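Side-chain contacts in inactive glucansucrase (Lactobacillus reuteri, PDB 5JBD), which belongs to glycosyl hydrolase family 70, whose members are built round a (beta/alpha) barrel of the TIM type, and carries a bound calcium ion: residues Tyr347-Val352 with Pro447-Ile452; Thr504-Asn507 with Leu511-Val514. All coordinates share one frame; numbering follows the deposited sequence.

Contact 1. Residues Tyr347-Val352 with Pro447-Ile452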
loop_
_atom_site.group_PDB
_atom_site.type_symbol
_atom_site.label_atom_id
_atom_site.label_comp_id
_atom_site.label_asym_id
_atom_site.label_seq_id
_atom_site.Cartn_x
_atom_site.Cartn_y
_atom_site.Cartn_z
ATOM N N TYR A 347 -12.231 14.030 -3.041
ATOM C CA TYR A 347 -13.029 14.408 -1.880
ATOM C C TYR A 347 -14.183 15.334 -2.273
ATOM O O TYR A 347 -15.286 15.191 -1.761
ATOM C CB TYR A 347 -12.177 14.997 -0.751
ATOM C CG TYR A 347 -11.274 13.949 -0.138
ATOM C CD1 TYR A 347 -11.805 12.878 0.600
ATOM C CD2 TYR A 347 -9.890 13.976 -0.353
ATOM C CE1 TYR A 347 -10.977 11.884 1.124
ATOM C CE2 TYR A 347 -9.058 12.995 0.168
ATOM C CZ TYR A 347 -9.605 11.951 0.905
ATOM O OH TYR A 347 -8.764 10.989 1.409
ATOM N N THR A 348 -13.944 16.233 -3.222
ATOM C CA THR A 348 -14.996 17.115 -3.715
ATOM C C THR A 348 -16.120 16.326 -4.399
ATOM O O THR A 348 -17.308 16.539 -4.113
ATOM C CB THR A 348 -14.410 18.187 -4.654
ATOM O OG1 THR A 348 -13.548 19.049 -3.892
ATOM C CG2 THR A 348 -15.505 19.024 -5.297
ATOM N N LEU A 349 -15.747 15.433 -5.294
ATOM C CA LEU A 349 -16.727 14.562 -5.942
ATOM C C LEU A 349 -17.571 13.814 -4.902
ATOM O O LEU A 349 -18.798 13.798 -5.007
ATOM C CB LEU A 349 -16.044 13.568 -6.872
ATOM C CG LEU A 349 -15.469 14.149 -8.168
ATOM C CD1 LEU A 349 -14.511 13.160 -8.820
ATOM C CD2 LEU A 349 -16.566 14.535 -9.155
ATOM N N GLU A 350 -16.921 13.233 -3.892
ATOM C CA GLU A 350 -17.647 12.490 -2.847
ATOM C C GLU A 350 -18.497 13.389 -1.937
ATOM O O GLU A 350 -19.645 13.029 -1.603
ATOM C CB GLU A 350 -16.700 11.605 -2.020
ATOM C CG GLU A 350 -16.026 10.506 -2.856
ATOM C CD GLU A 350 -15.898 9.152 -2.158
ATOM O OE1 GLU A 350 -15.683 9.116 -0.927
ATOM O OE2 GLU A 350 -15.976 8.117 -2.869
ATOM N N ASN A 351 -17.962 14.557 -1.555
ATOM C CA ASN A 351 -18.696 15.445 -0.667
ATOM C C ASN A 351 -19.871 16.121 -1.383
ATOM O O ASN A 351 -20.868 16.431 -0.744
ATOM C CB ASN A 351 -17.805 16.539 -0.026
ATOM C CG ASN A 351 -16.694 15.994 0.876
ATOM O OD1 ASN A 351 -15.713 16.700 1.229
ATOM N ND2 ASN A 351 -16.840 14.775 1.269
ATOM N N VAL A 352 -19.762 16.350 -2.694
ATOM C CA VAL A 352 -20.808 17.058 -3.458
ATOM C C VAL A 352 -21.858 16.106 -4.016
ATOM O O VAL A 352 -23.054 16.389 -3.933
ATOM C CB VAL A 352 -20.210 17.893 -4.609
ATOM C CG1 VAL A 352 -21.278 18.483 -5.524
ATOM C CG2 VAL A 352 -19.344 19.011 -4.054
ATOM N N PRO A 447 -22.213 7.479 -11.829
ATOM C CA PRO A 447 -22.127 7.922 -13.225
ATOM C C PRO A 447 -21.797 9.409 -13.398
ATOM O O PRO A 447 -20.940 9.748 -14.216
ATOM C CB PRO A 447 -23.509 7.599 -13.783
ATOM C CG PRO A 447 -23.956 6.416 -12.988
ATOM C CD PRO A 447 -23.452 6.719 -11.591
ATOM N N ALA A 448 -22.423 10.272 -12.606
ATOM C CA ALA A 448 -22.123 11.712 -12.673
ATOM C C ALA A 448 -20.697 12.040 -12.200
ATOM O O ALA A 448 -20.050 12.936 -12.758
ATOM C CB ALA A 448 -23.170 12.520 -11.891
ATOM N N GLN A 449 -20.211 11.349 -11.171
ATOM C CA GLN A 449 -18.838 11.544 -10.732
ATOM C C GLN A 449 -17.892 11.274 -11.898
ATOM O O GLN A 449 -16.996 12.085 -12.163
ATOM C CB GLN A 449 -18.486 10.682 -9.524
ATOM C CG GLN A 449 -19.162 11.151 -8.243
ATOM C CD GLN A 449 -18.743 10.372 -7.010
ATOM O OE1 GLN A 449 -17.556 10.319 -6.667
ATOM N NE2 GLN A 449 -19.719 9.779 -6.320
ATOM N N TYR A 450 -18.120 10.165 -12.612
ATOM C CA TYR A 450 -17.318 9.852 -13.804
ATOM C C TYR A 450 -17.517 10.824 -14.968
ATOM O O TYR A 450 -16.571 11.102 -15.716
ATOM C CB TYR A 450 -17.555 8.400 -14.277
ATOM C CG TYR A 450 -16.627 7.412 -13.617
ATOM C CD1 TYR A 450 -15.307 7.282 -14.053
ATOM C CD2 TYR A 450 -17.046 6.625 -12.536
ATOM C CE1 TYR A 450 -14.436 6.389 -13.443
ATOM C CE2 TYR A 450 -16.177 5.730 -11.916
ATOM C CZ TYR A 450 -14.876 5.613 -12.370
ATOM O OH TYR A 450 -13.995 4.744 -11.767
ATOM N N ALA A 451 -18.738 11.314 -15.156
ATOM C CA ALA A 451 -19.008 12.278 -16.232
ATOM C C ALA A 451 -18.196 13.564 -16.040
ATOM O O ALA A 451 -17.686 14.125 -17.018
ATOM C CB ALA A 451 -20.484 12.599 -16.318
ATOM N N ILE A 452 -18.068 14.004 -14.789
ATOM C CA ILE A 452 -17.221 15.142 -14.445
ATOM C C ILE A 452 -15.743 14.789 -14.646
ATOM O O ILE A 452 -15.018 15.508 -15.351
ATOM C CB ILE A 452 -17.476 15.626 -12.981
ATOM C CG1 ILE A 452 -18.892 16.211 -12.821
ATOM C CG2 ILE A 452 -16.409 16.617 -12.521
ATOM C CD1 ILE A 452 -19.137 17.532 -13.541
HETATM O O HOH W 1 -16.318 8.295 -5.436
#

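Contact 2. Residues Thr504-Asn507 with Leu511-Val514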
loop_
_atom_site.group_PDB
_atom_site.type_symbol
_atom_site.label_atom_id
_atom_site.label_comp_id
_atom_site.label_asym_id
_atom_site.label_seq_id
_atom_site.Cartn_x
_atom_site.Cartn_y
_atom_site.Cartn_z
ATOM N N THR A 504 -20.314 26.252 -15.188
ATOM C CA THR A 504 -21.243 27.334 -14.869
ATOM C C THR A 504 -22.455 26.799 -14.101
ATOM O O THR A 504 -23.067 25.834 -14.543
ATOM C CB THR A 504 -21.717 27.960 -16.187
ATOM O OG1 THR A 504 -20.590 28.464 -16.910
ATOM C CG2 THR A 504 -22.684 29.103 -15.956
ATOM N N LYS A 505 -22.783 27.400 -12.957
ATOM C CA LYS A 505 -23.996 27.030 -12.220
ATOM C C LYS A 505 -25.229 27.558 -12.946
ATOM O O LYS A 505 -25.288 28.746 -13.289
ATOM C CB LYS A 505 -23.986 27.569 -10.796
ATOM C CG LYS A 505 -23.023 26.840 -9.874
ATOM C CD LYS A 505 -23.036 27.459 -8.488
ATOM C CE LYS A 505 -24.321 27.153 -7.744
ATOM N NZ LYS A 505 -24.273 27.587 -6.323
ATOM N N LEU A 506 -26.180 26.664 -13.195
ATOM C CA LEU A 506 -27.453 26.996 -13.851
ATOM C C LEU A 506 -28.541 27.330 -12.835
ATOM O O LEU A 506 -29.452 28.090 -13.129
ATOM C CB LEU A 506 -27.902 25.850 -14.763
ATOM C CG LEU A 506 -26.913 25.471 -15.872
ATOM C CD1 LEU A 506 -27.360 24.179 -16.537
ATOM C CD2 LEU A 506 -26.715 26.584 -16.905
ATOM N N ASN A 507 -28.463 26.727 -11.657
ATOM C CA ASN A 507 -29.251 27.144 -10.497
ATOM C C ASN A 507 -28.409 26.765 -9.297
ATOM O O ASN A 507 -27.273 26.363 -9.492
ATOM C CB ASN A 507 -30.672 26.520 -10.507
ATOM C CG ASN A 507 -30.666 24.992 -10.419
ATOM O OD1 ASN A 507 -29.895 24.399 -9.665
ATOM N ND2 ASN A 507 -31.542 24.352 -11.193
ATOM N N LEU A 511 -25.057 22.356 -12.392
ATOM C CA LEU A 511 -24.101 23.019 -13.268
ATOM C C LEU A 511 -23.967 22.364 -14.630
ATOM O O LEU A 511 -24.357 21.202 -14.817
ATOM C CB LEU A 511 -22.755 23.152 -12.570
ATOM C CG LEU A 511 -21.833 21.953 -12.351
ATOM C CD1 LEU A 511 -21.184 21.456 -13.642
ATOM C CD2 LEU A 511 -20.752 22.359 -11.360
ATOM N N ALA A 512 -23.418 23.139 -15.565
ATOM C CA ALA A 512 -23.042 22.693 -16.907
ATOM C C ALA A 512 -21.530 22.806 -17.040
ATOM O O ALA A 512 -20.945 23.871 -16.750
ATOM C CB ALA A 512 -23.740 23.537 -17.966
ATOM N N SER A 513 -20.895 21.689 -17.393
ATOM C CA SER A 513 -19.459 21.632 -17.681
ATOM C C SER A 513 -19.322 21.382 -19.172
ATOM O O SER A 513 -19.770 20.352 -19.664
ATOM C CB SER A 513 -18.787 20.517 -16.889
ATOM O OG SER A 513 -17.389 20.550 -17.094
ATOM N N VAL A 514 -18.750 22.362 -19.877
ATOM C CA VAL A 514 -18.708 22.373 -21.331
ATOM C C VAL A 514 -17.258 22.331 -21.796
ATOM O O VAL A 514 -16.436 23.107 -21.292
ATOM C CB VAL A 514 -19.389 23.636 -21.902
ATOM C CG1 VAL A 514 -19.146 23.774 -23.401
ATOM C CG2 VAL A 514 -20.902 23.582 -21.635
#

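Contact 1. Residues Tyr347-Val352 with Pro447-Ile452
Gln449 reaches from helix 446-455 to lie along Leu349 of helix 343-354, and this pair dominates a contact in which the segments run roughly antiparallel, at 144°, their axes coming within 10.4 Å. Its chain is extended beyond CG (chi2 -176°), which carries the amide across until OE1 rests 3.6 Å from Leu349 CB. No direct hydrogen bond joins the two segments. A water lies within hydrogen-bonding distance of both polar ends, 2.7 Å from Gln449 OE1 and 2.6 Å from Glu350 OE2, but it may not serve both at once because other acceptors compete. The Glu350 carboxylate and the Gln449 amide are steeply turned against each other, their planes 79° apart. On the other branch of the amide, NE2 bonds to the backbone oxygen of Tyr444, which is consistent with OE1 being the end turned to the water.

One turn farther along, Ile452 offers CG2 to Leu349 CD2 at 4.0 Å, while the rest of its chain leads away from the opposing helix. The two side chains pass alongside one another, pointing opposite ways. Leu349 CD2 also lies 3.9 Å from Gln449 O, and Leu365 of helix 364-367 covers the leucine further. The chemistry is mixed: Leu349 fills the interface between the two helices, beside two oxygens that would not be expected to bond each other if the glutamate is ionised, and a water between them can donate to either.

Contact 2. Residues Thr504-Asn507 with Leu511-Val514
Leu511, Ala512 and Thr504 bury the most surface in this antiparallel hairpin of strands 501-505 and 510-515. Thr504 and Ala512 form a hydrogen-bonded pair: Thr504 N donates to Ala512 O at 2.9 Å, and the return bond from Ala512 N to Thr504 O is also 2.9 Å and straighter, 168° at the hydrogen. That carbonyl oxygen has a further neighbour in Leu511, whose CA approaches Thr504 O to 3.3 Å in a bent, weak CA-H...O contact. Leu511 CB lies 3.3 Å from Thr504 O as well, and CG is held between the backbone N and carbonyl carbon (chi1 73°). From there the leucine packs on Ile362, Leu365 and Ile366; with Lys505 it makes the antiparallel non-hydrogen-bonded pair.

Ala512 points to the face shared with Thr504. There the chain turns a corner at Leu506, which swings CD1 over the hairpin to within 3.9 Å of Ala512 CB; Ile554 of strand 550-555 touches both residues. The polar end of Lys505 is taken up by Asn361 and Asn508. The two bonds of the Thr504-Ala512 pair fix the register; Leu511 packs on one face and Leu506 with Ala512 on the other. Polar bonding across the pair is entirely main chain, and the side chains add apolar packing.

Overall arrangement
Along the chain the contacts come in series: contact 1 closes at Ile452, before contact 2 opens at Thr504. Contact 1 pairs two helices of the barrel, since helix 343-354 follows strand 340-341 and helix 446-455 precedes strand 460-464 of the parallel sheet. Contact 2 belongs to the antiparallel sheet that contains strands 501-505, 510-515 and 612-618. Their centres are 14 Å apart and their nearest atoms about 4 Å, without touching. Helix 364-367 spans the interval, because Leu365 packs on Leu349 of one contact and on Leu511 of the other. Strand 612-618 meets Ala448 through Leu613. Together they illustrate how a barrel and a neighbouring sheet are joined by intervening apolar residues.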